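Local coordinates for poly(ADP-ribose) glycohydrolase (Thermomonospora curvata, PDB 3SIG), which hydrolyses the ribose–ribose bonds of poly(ADP-ribose), breaking the polymer down with release of ADP-ribose, at residues D140-D145 against R181-L186; P129-F134 against T174-N179; T74-R79 against R157-R162. All coordinates share one frame; numbering follows the deposited sequence.

Contact 1: residues D140-D145 against R181-L186; sequences DPLYSD and RAIGDL
P141 and A182 bring their CA atoms to 6.4 Å of each other, where the type I turn D140-Y143 faces the end of the short helix 180-183. The proline ring does most of the touching: its CB meets the A182 methyl, CB to CB 3.8 Å, while its CG packs on I183 CG1 at 3.6 Å. I183 has CG1 beside the backbone N and anti to the carbonyl carbon (chi1 -72°), and its branch runs on to L142, whose side chain it crosses at about a right angle, CD1 to L142 CD2 being 3.7 Å. I192 of helix 189-209 touches both L142 and I183. An alanine in place of I183, keeping only CB, would probably open a gap beside P141 and L142 and leave the leucine's CD2 without this partner. The turn has its own brace: L142 N donates to D140 OD2 at 2.9 Å, nearly straight (169°) and onto the anti lone pair, an Asx turn. P141 O lies over the centre of one face of the Y143 ring. The side-chain contact between the segments is thus wholly apolar, resting on the fit of carbon against carbon around the buried I183, with polar groups fixing the turn that offers P141 and L142.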
loop_
_atom_site.group_PDB
_atom_site.type_symbol
_atom_site.label_atom_id
_atom_site.label_comp_id
_atom_site.label_asym_id
_atom_site.label_seq_id
_atom_site.Cartn_x
_atom_site.Cartn_y
_atom_site.Cartn_z
ATOM N N ASP A 140 -0.359 14.879 14.841
ATOM C CA ASP A 140 -1.789 14.658 14.933
ATOM C C ASP A 140 -2.111 13.335 14.294
ATOM O O ASP A 140 -1.776 13.108 13.134
ATOM C CB ASP A 140 -2.538 15.751 14.199
ATOM C CG ASP A 140 -4.005 15.721 14.499
ATOM O OD1 ASP A 140 -4.540 16.723 15.020
ATOM O OD2 ASP A 140 -4.630 14.696 14.277
ATOM N N PRO A 141 -2.785 12.442 15.022
ATOM C CA PRO A 141 -3.004 11.086 14.512
ATOM C C PRO A 141 -4.006 10.976 13.362
ATOM O O PRO A 141 -4.144 9.882 12.796
ATOM C CB PRO A 141 -3.474 10.318 15.739
ATOM C CG PRO A 141 -4.074 11.370 16.640
ATOM C CD PRO A 141 -3.198 12.568 16.431
ATOM N N LEU A 142 -4.648 12.073 12.972
ATOM C CA LEU A 142 -5.406 12.053 11.728
ATOM C C LEU A 142 -4.452 12.032 10.551
ATOM O O LEU A 142 -4.862 11.679 9.450
ATOM C CB LEU A 142 -6.335 13.254 11.605
ATOM C CG LEU A 142 -7.631 13.225 12.442
ATOM C CD1 LEU A 142 -8.299 14.588 12.421
ATOM C CD2 LEU A 142 -8.594 12.172 11.920
ATOM N N TYR A 143 -3.197 12.433 10.766
ATOM C CA TYR A 143 -2.180 12.530 9.711
ATOM C C TYR A 143 -2.665 13.483 8.624
ATOM O O TYR A 143 -3.282 14.517 8.940
ATOM C CB TYR A 143 -1.751 11.151 9.185
ATOM C CG TYR A 143 -1.329 10.211 10.280
ATOM C CD1 TYR A 143 -0.446 10.592 11.267
ATOM C CD2 TYR A 143 -1.810 8.915 10.310
ATOM C CE1 TYR A 143 -0.057 9.706 12.250
ATOM C CE2 TYR A 143 -1.429 8.032 11.276
ATOM C CZ TYR A 143 -0.573 8.414 12.241
ATOM O OH TYR A 143 -0.183 7.504 13.185
ATOM N N SER A 144 -2.392 13.214 7.358
ATOM C CA SER A 144 -2.747 14.141 6.303
ATOM C C SER A 144 -2.952 13.341 5.013
ATOM O O SER A 144 -2.622 12.164 4.946
ATOM C CB SER A 144 -1.622 15.160 6.071
ATOM O OG SER A 144 -0.521 14.556 5.398
ATOM N N ASP A 145 -3.409 14.032 3.984
ATOM C CA ASP A 145 -3.648 13.471 2.662
ATOM C C ASP A 145 -2.383 13.455 1.795
ATOM O O ASP A 145 -2.477 13.125 0.623
ATOM C CB ASP A 145 -4.736 14.243 1.908
ATOM C CG ASP A 145 -6.103 14.116 2.511
ATOM O OD1 ASP A 145 -6.383 13.186 3.273
ATOM O OD2 ASP A 145 -6.940 14.993 2.172
ATOM N N ARG A 181 -6.960 4.309 16.550
ATOM C CA ARG A 181 -6.609 3.768 17.848
ATOM C C ARG A 181 -6.087 4.878 18.754
ATOM O O ARG A 181 -6.440 4.967 19.931
ATOM C CB ARG A 181 -5.584 2.664 17.676
ATOM C CG ARG A 181 -5.257 1.917 18.938
ATOM C CD ARG A 181 -4.294 0.764 18.666
ATOM N NE ARG A 181 -4.820 -0.173 17.672
ATOM C CZ ARG A 181 -5.545 -1.256 17.953
ATOM N NH1 ARG A 181 -5.846 -1.564 19.209
ATOM N NH2 ARG A 181 -5.970 -2.039 16.971
ATOM N N ALA A 182 -5.275 5.763 18.193
ATOM C CA ALA A 182 -4.722 6.857 18.963
ATOM C C ALA A 182 -5.720 7.984 19.264
ATOM O O ALA A 182 -5.628 8.668 20.284
ATOM C CB ALA A 182 -3.510 7.408 18.250
ATOM N N ILE A 183 -6.675 8.167 18.365
ATOM C CA ILE A 183 -7.718 9.173 18.519
ATOM C C ILE A 183 -8.764 8.771 19.548
ATOM O O ILE A 183 -9.306 9.613 20.257
ATOM C CB ILE A 183 -8.395 9.388 17.162
ATOM C CG1 ILE A 183 -7.441 10.142 16.229
ATOM C CG2 ILE A 183 -9.696 10.148 17.326
ATOM C CD1 ILE A 183 -7.750 9.992 14.779
ATOM N N GLY A 184 -9.068 7.483 19.624
ATOM C CA GLY A 184 -10.134 7.027 20.493
ATOM C C GLY A 184 -11.445 7.650 20.065
ATOM O O GLY A 184 -11.741 7.756 18.885
ATOM N N ASP A 185 -12.246 8.085 21.029
ATOM C CA ASP A 185 -13.565 8.630 20.718
ATOM C C ASP A 185 -13.548 10.151 20.645
ATOM O O ASP A 185 -14.589 10.788 20.686
ATOM C CB ASP A 185 -14.607 8.175 21.743
ATOM C CG ASP A 185 -14.443 8.852 23.078
ATOM O OD1 ASP A 185 -13.394 9.490 23.313
ATOM O OD2 ASP A 185 -15.370 8.734 23.908
ATOM N N LEU A 186 -12.369 10.731 20.455
ATOM C CA LEU A 186 -12.283 12.192 20.510
ATOM C C LEU A 186 -12.425 12.805 19.105
ATOM O O LEU A 186 -12.324 14.018 18.959
ATOM C CB LEU A 186 -10.983 12.629 21.187
ATOM C CG LEU A 186 -10.909 12.228 22.662
ATOM C CD1 LEU A 186 -9.593 12.656 23.270
ATOM C CD2 LEU A 186 -12.046 12.837 23.417
#

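Contact 2: residues P129-F134 against T174-N179; sequences PQFYAF and TSPAPN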
loop_
_atom_site.group_PDB
_atom_site.type_symbol
_atom_site.label_atom_id
_atom_site.label_comp_id
_atom_site.label_asym_id
_atom_site.label_seq_id
_atom_site.Cartn_x
_atom_site.Cartn_y
_atom_site.Cartn_z
ATOM N N PRO A 129 12.013 12.235 2.605
ATOM C CA PRO A 129 11.997 12.638 4.011
ATOM C C PRO A 129 10.976 13.716 4.309
ATOM O O PRO A 129 10.522 13.836 5.449
ATOM C CB PRO A 129 13.415 13.165 4.239
ATOM C CG PRO A 129 13.940 13.489 2.869
ATOM C CD PRO A 129 13.324 12.495 1.971
ATOM N N GLN A 130 10.593 14.527 3.320
ATOM C CA GLN A 130 9.618 15.591 3.547
ATOM C C GLN A 130 8.291 15.034 4.058
ATOM O O GLN A 130 7.601 15.671 4.838
ATOM C CB GLN A 130 9.311 16.408 2.271
ATOM C CG GLN A 130 10.384 17.406 1.850
ATOM C CD GLN A 130 9.845 18.415 0.835
ATOM O OE1 GLN A 130 8.727 18.274 0.339
ATOM N NE2 GLN A 130 10.631 19.443 0.537
ATOM N N PHE A 131 7.883 13.876 3.550
ATOM C CA PHE A 131 6.612 13.251 3.967
ATOM C C PHE A 131 6.620 12.937 5.460
ATOM O O PHE A 131 5.694 13.277 6.216
ATOM C CB PHE A 131 6.390 12.010 3.114
ATOM C CG PHE A 131 5.215 11.140 3.524
ATOM C CD1 PHE A 131 4.004 11.216 2.849
ATOM C CD2 PHE A 131 5.361 10.174 4.504
ATOM C CE1 PHE A 131 2.968 10.349 3.170
ATOM C CE2 PHE A 131 4.325 9.297 4.828
ATOM C CZ PHE A 131 3.134 9.382 4.139
ATOM N N TYR A 132 7.679 12.276 5.871
ATOM C CA TYR A 132 7.844 11.850 7.253
ATOM C C TYR A 132 8.066 13.021 8.186
ATOM O O TYR A 132 7.466 13.090 9.253
ATOM C CB TYR A 132 8.948 10.768 7.331
ATOM C CG TYR A 132 8.547 9.605 6.473
ATOM C CD1 TYR A 132 7.585 8.702 6.923
ATOM C CD2 TYR A 132 9.055 9.423 5.198
ATOM C CE1 TYR A 132 7.136 7.669 6.109
ATOM C CE2 TYR A 132 8.619 8.408 4.387
ATOM C CZ TYR A 132 7.667 7.508 4.852
ATOM O OH TYR A 132 7.216 6.486 4.021
ATOM N N ALA A 133 8.863 13.984 7.746
ATOM C CA ALA A 133 9.077 15.188 8.561
ATOM C C ALA A 133 7.778 15.960 8.797
ATOM O O ALA A 133 7.520 16.439 9.905
ATOM C CB ALA A 133 10.121 16.099 7.927
ATOM N N PHE A 134 6.952 16.077 7.762
ATOM C CA PHE A 134 5.674 16.756 7.923
ATOM C C PHE A 134 4.873 16.126 9.044
ATOM O O PHE A 134 4.330 16.813 9.902
ATOM C CB PHE A 134 4.856 16.723 6.632
ATOM C CG PHE A 134 3.527 17.395 6.777
ATOM C CD1 PHE A 134 2.431 16.674 7.208
ATOM C CD2 PHE A 134 3.384 18.760 6.565
ATOM C CE1 PHE A 134 1.209 17.294 7.385
ATOM C CE2 PHE A 134 2.161 19.371 6.741
ATOM C CZ PHE A 134 1.081 18.629 7.150
ATOM N N THR A 174 1.376 5.288 -1.222
ATOM C CA THR A 174 1.663 5.310 0.207
ATOM C C THR A 174 0.901 6.449 0.843
ATOM O O THR A 174 1.200 7.620 0.600
ATOM C CB THR A 174 3.198 5.413 0.419
ATOM O OG1 THR A 174 3.764 4.154 0.062
ATOM C CG2 THR A 174 3.634 5.713 1.823
ATOM N N SER A 175 -0.111 6.080 1.624
ATOM C CA SER A 175 -1.000 7.024 2.268
ATOM C C SER A 175 -1.393 6.420 3.604
ATOM O O SER A 175 -1.901 5.307 3.635
ATOM C CB SER A 175 -2.260 7.186 1.406
ATOM O OG SER A 175 -3.308 7.889 2.076
ATOM N N PRO A 176 -1.162 7.135 4.726
ATOM C CA PRO A 176 -1.544 6.560 6.020
ATOM C C PRO A 176 -3.003 6.806 6.322
ATOM O O PRO A 176 -3.514 7.918 6.192
ATOM C CB PRO A 176 -0.681 7.359 7.006
ATOM C CG PRO A 176 -0.567 8.702 6.352
ATOM C CD PRO A 176 -0.536 8.455 4.870
ATOM N N ALA A 177 -3.700 5.762 6.731
ATOM C CA ALA A 177 -5.056 5.923 7.247
ATOM C C ALA A 177 -4.943 6.692 8.563
ATOM O O ALA A 177 -3.910 6.639 9.241
ATOM C CB ALA A 177 -5.721 4.568 7.480
ATOM N N PRO A 178 -6.017 7.379 8.973
ATOM C CA PRO A 178 -5.993 7.997 10.303
ATOM C C PRO A 178 -5.767 6.929 11.365
ATOM O O PRO A 178 -6.274 5.808 11.275
ATOM C CB PRO A 178 -7.369 8.633 10.414
ATOM C CG PRO A 178 -8.223 7.917 9.433
ATOM C CD PRO A 178 -7.309 7.573 8.292
ATOM N N ASN A 179 -5.019 7.270 12.395
ATOM C CA ASN A 179 -4.754 6.375 13.500
ATOM C C ASN A 179 -5.908 6.472 14.499
ATOM O O ASN A 179 -5.853 7.190 15.522
ATOM C CB ASN A 179 -3.428 6.743 14.152
ATOM C CG ASN A 179 -2.906 5.673 15.073
ATOM O OD1 ASN A 179 -3.659 4.896 15.645
ATOM N ND2 ASN A 179 -1.591 5.588 15.168
#
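F131 and P176 carry the apolar part of this buried contact. The phenylalanine leaves helix 129-138 with CG anti to its own backbone N (chi1 173°), which sends the ring straight at the other segment, and it arrives rim first: CZ stands 3.9 Å from P176 CD, with that carbon near the plane of the ring. The two side chains approach from opposite directions. T174 adds a looser flank, its CG2 lying 4.4 Å from F131 CZ and 4.3 Å from Y132 OH, and so facing both aromatic residues. F131 CE1 also comes to 4.1 Å of T174 O, which lies obliquely to the ring and meets it as packing.

Aromatic packing also works within the helix. F131 CD2 sits 3.4 Å above the plane of the Y132 ring, over its centre, so an edge of one ring lies on a face of the next; F131 also meets H135, one turn on, edge-to-face. Beneath these rings is the mixed sheet at the heart of the macrodomain fold. T174 is near the end of strand 163-175, pairs through its backbone with I148 of the antiparallel strand 147-157, and shares the side chain of I148 with F131 and Y132. Helix 129-138 thus covers one face of the sheet, whereas S175, pointing away from it, packs on helix 189-209.

Polar interactions serve the strand and the loop after it. T174 OG1 is hydrogen-bonded to N93 ND2. At the far end of the loop N179 is the N-cap of helix 180-183: its OD1 accepts from A182 N. The loop passes close to the substrate site, the P176 side chain lying about 7 Å from the bound ADP-ribose.

Contact 3: residues T74-R79 against R157-R162; sequences TLAAAR and RDDAGR. With AR6 ([(2R,3S,4R,5R)-5-(6-aminopurin-9-yl)-3,4-dihydroxy-oxolan-2-yl]methyl [hydroxy-[[(2R,3S,4R,5S)-3,4,5-trihydroxyoxolan-2-yl]methoxy]phosphoryl] hydrogen phosphate), chain B.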
loop_
_atom_site.group_PDB
_atom_site.type_symbol
_atom_site.label_atom_id
_atom_site.label_comp_id
_atom_site.label_asym_id
_atom_site.label_seq_id
_atom_site.Cartn_x
_atom_site.Cartn_y
_atom_site.Cartn_z
ATOM N N THR A 74 -1.601 -8.550 -0.095
ATOM C CA THR A 74 -1.418 -7.503 -1.102
ATOM C C THR A 74 -0.515 -7.993 -2.222
ATOM O O THR A 74 -0.827 -7.856 -3.414
ATOM C CB THR A 74 -0.830 -6.242 -0.477
ATOM O OG1 THR A 74 -1.601 -5.894 0.690
ATOM C CG2 THR A 74 -0.795 -5.077 -1.464
ATOM N N LEU A 75 0.636 -8.514 -1.862
ATOM C CA LEU A 75 1.591 -8.940 -2.883
ATOM C C LEU A 75 1.128 -10.118 -3.694
ATOM O O LEU A 75 1.388 -10.169 -4.897
ATOM C CB LEU A 75 2.936 -9.221 -2.253
ATOM C CG LEU A 75 3.639 -7.939 -1.810
ATOM C CD1 LEU A 75 4.945 -8.296 -1.175
ATOM C CD2 LEU A 75 3.858 -6.908 -2.912
ATOM N N ALA A 76 0.421 -11.062 -3.092
ATOM C CA ALA A 76 -0.040 -12.224 -3.843
ATOM C C ALA A 76 -1.049 -11.773 -4.891
ATOM O O ALA A 76 -1.028 -12.201 -6.041
ATOM C CB ALA A 76 -0.640 -13.283 -2.922
ATOM N N ALA A 77 -1.951 -10.885 -4.504
ATOM C CA ALA A 77 -2.927 -10.376 -5.463
ATOM C C ALA A 77 -2.206 -9.624 -6.573
ATOM O O ALA A 77 -2.537 -9.781 -7.768
ATOM C CB ALA A 77 -3.958 -9.462 -4.772
ATOM N N ALA A 78 -1.263 -8.777 -6.239
ATOM C CA ALA A 78 -0.502 -8.036 -7.245
ATOM C C ALA A 78 0.226 -8.963 -8.199
ATOM O O ALA A 78 0.212 -8.753 -9.418
ATOM C CB ALA A 78 0.460 -7.111 -6.598
ATOM N N ARG A 79 0.791 -10.050 -7.694
ATOM C CA ARG A 79 1.515 -10.986 -8.537
ATOM C C ARG A 79 0.579 -11.687 -9.491
ATOM O O ARG A 79 0.915 -11.908 -10.664
ATOM C CB ARG A 79 2.239 -11.959 -7.636
ATOM C CG ARG A 79 3.267 -12.820 -8.327
ATOM C CD ARG A 79 3.986 -13.675 -7.308
ATOM N NE ARG A 79 4.960 -14.557 -7.930
ATOM C CZ ARG A 79 5.486 -15.625 -7.345
ATOM N NH1 ARG A 79 5.159 -15.934 -6.113
ATOM N NH2 ARG A 79 6.356 -16.394 -7.989
ATOM N N ARG A 157 10.161 -11.062 -3.354
ATOM C CA ARG A 157 9.915 -12.160 -2.420
ATOM C C ARG A 157 8.471 -12.600 -2.488
ATOM O O ARG A 157 7.582 -11.771 -2.801
ATOM C CB ARG A 157 10.237 -11.814 -0.960
ATOM C CG ARG A 157 11.648 -11.414 -0.677
ATOM C CD ARG A 157 11.901 -11.334 0.825
ATOM N NE ARG A 157 13.171 -10.699 1.081
ATOM C CZ ARG A 157 14.290 -11.367 1.268
ATOM N NH1 ARG A 157 14.290 -12.681 1.250
ATOM N NH2 ARG A 157 15.418 -10.709 1.473
ATOM N N ASP A 158 8.206 -13.861 -2.162
ATOM C CA ASP A 158 6.847 -14.358 -1.976
ATOM C C ASP A 158 6.388 -14.167 -0.526
ATOM O O ASP A 158 7.098 -13.583 0.264
ATOM C CB ASP A 158 6.734 -15.809 -2.419
ATOM C CG ASP A 158 7.495 -16.777 -1.523
ATOM O OD1 ASP A 158 7.958 -16.463 -0.407
ATOM O OD2 ASP A 158 7.612 -17.961 -1.943
ATOM N N ASP A 159 5.213 -14.714 -0.193
ATOM C CA ASP A 159 4.597 -14.483 1.121
ATOM C C ASP A 159 5.460 -15.076 2.249
ATOM O O ASP A 159 5.471 -14.577 3.384
ATOM C CB ASP A 159 3.185 -15.091 1.177
ATOM C CG ASP A 159 2.159 -14.337 0.335
ATOM O OD1 ASP A 159 2.354 -13.121 0.052
ATOM O OD2 ASP A 159 1.143 -14.989 -0.028
ATOM N N ALA A 160 6.219 -16.114 1.926
ATOM C CA ALA A 160 7.040 -16.787 2.926
ATOM C C ALA A 160 8.417 -16.147 3.108
ATOM O O ALA A 160 9.186 -16.562 3.986
ATOM C CB ALA A 160 7.201 -18.250 2.559
ATOM N N GLY A 161 8.754 -15.176 2.270
ATOM C CA GLY A 161 10.039 -14.524 2.360
ATOM C C GLY A 161 11.056 -15.103 1.398
ATOM O O GLY A 161 12.191 -14.651 1.401
ATOM N N ARG A 162 10.661 -16.076 0.578
ATOM C CA ARG A 162 11.561 -16.673 -0.420
ATOM C C ARG A 162 11.784 -15.744 -1.606
ATOM O O ARG A 162 10.841 -15.137 -2.120
ATOM C CB ARG A 162 10.975 -17.987 -0.924
ATOM C CG ARG A 162 11.002 -19.132 0.081
ATOM C CD ARG A 162 12.345 -19.833 0.086
ATOM N NE ARG A 162 12.623 -20.490 -1.193
ATOM C CZ ARG A 162 12.438 -21.786 -1.435
ATOM N NH1 ARG A 162 11.972 -22.585 -0.484
ATOM N NH2 ARG A 162 12.717 -22.283 -2.632
HETATM N N1 AR6 B . -2.015 -8.255 2.821
HETATM C C2 AR6 B . -3.311 -7.961 2.878
HETATM N N3 AR6 B . -4.010 -7.647 4.006
HETATM C C4 AR6 B . -3.249 -7.630 5.124
HETATM C C5 AR6 B . -1.842 -7.933 5.116
HETATM C C6 AR6 B . -1.284 -8.233 3.901
HETATM N N6 AR6 B . 0.071 -8.559 3.827
HETATM N N7 AR6 B . -1.397 -7.786 6.478
HETATM C C8 AR6 B . -2.438 -7.480 7.177
HETATM N N9 AR6 B . -3.589 -7.369 6.454
HETATM P PA AR6 B . -2.247 -3.147 8.885
HETATM P PB AR6 B . -2.999 -0.290 9.275
HETATM C "C1'" AR6 B . -4.956 -7.018 6.828
HETATM O O1A AR6 B . -2.524 -3.387 10.326
HETATM O O1B AR6 B . -3.231 0.731 8.179
HETATM C C1D AR6 B . 2.281 -0.755 10.077
HETATM O O1D AR6 B . 3.182 -0.919 11.136
HETATM C "C2'" AR6 B . -5.302 -7.333 8.268
HETATM O "O2'" AR6 B . -6.643 -7.723 8.361
HETATM O O2A AR6 B . -0.884 -3.512 8.354
HETATM O O2B AR6 B . -4.122 -0.593 10.210
HETATM C C2D AR6 B . 2.577 0.543 9.434
HETATM O O2D AR6 B . 3.904 0.817 9.143
HETATM C "C3'" AR6 B . -5.106 -6.018 8.930
HETATM O "O3'" AR6 B . -5.921 -5.854 10.044
HETATM O O3A AR6 B . -2.591 -1.637 8.523
HETATM C C3D AR6 B . 1.704 1.510 10.113
HETATM O O3D AR6 B . 2.470 1.958 11.200
HETATM C "C4'" AR6 B . -5.429 -5.003 7.872
HETATM O "O4'" AR6 B . -5.234 -5.654 6.636
HETATM C C4D AR6 B . 0.542 0.672 10.516
HETATM O O4D AR6 B . 0.969 -0.680 10.595
HETATM C "C5'" AR6 B . -4.634 -3.706 7.930
HETATM O "O5'" AR6 B . -3.241 -3.975 7.924
HETATM C C5D AR6 B . -0.658 0.794 9.578
HETATM O O5D AR6 B . -1.738 0.080 10.149
#
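D158 OD1 gathers backbone N-H groups from its own turn and the residue after it: R162 N donates at 2.9 Å from above the carboxylate plane, 44° out of it, and A160 N adds a weak bond. This grip depends on CG sitting in the crowded position between the backbone N and the carbonyl carbon (chi1 68°), which folds the carboxylate back over the type I turn D158-G161. G161, at positive phi, closes the turn, and its O takes a bond from R157 NH1 at 2.9 Å, lying in the guanidinium plane. Towards helix 74-84 the touches are light. R79 stretches out fully extended alongside D158, NH1 4.0 Å from D158 CB, yet the same NH1 is 5.2 Å from OD2, so any attraction between the charges is probably modest. Nearer the start of the helix, D159 OD2 rests 3.8 Å from A76 CB, while D159 OD1 is hydrogen-bonded to T73 OG1. On the ligand side T74 N donates to N1 of the adenine at 3.0 Å (153°), and T74 OG1 is held by Q111 NE2. The arrangement is a β-hairpin turn joining strands 147-157 and 163-175, set beside the helix whose first residue, T74, meets the adenine in a macrodomain's ADP-ribose pocket.

In the fold
Along the chain the six segments run 74-79, 129-134, 140-145, 157-162, 174-179, 181-186, so every pair of contacts crosses in sequence. Contacts 1 and 2 have centres about 12 Å apart and touch, P141 O meeting N179 N at 2.8 Å; strand 163-175 of contact 2 leads through the loop 176-179 into helix 180-183 of contact 1. Contact 3 lies on the opposite side of the chain's centre, about 30 Å from contact 1 and about 24 Å from contact 2, centre to centre. Strand 163-175 runs from the turn of contact 3 to T174 of contact 2, beside its hairpin partner 147-157. The ADP-ribose lies between, its adenine at contact 3 and its terminal ribose towards contact 2.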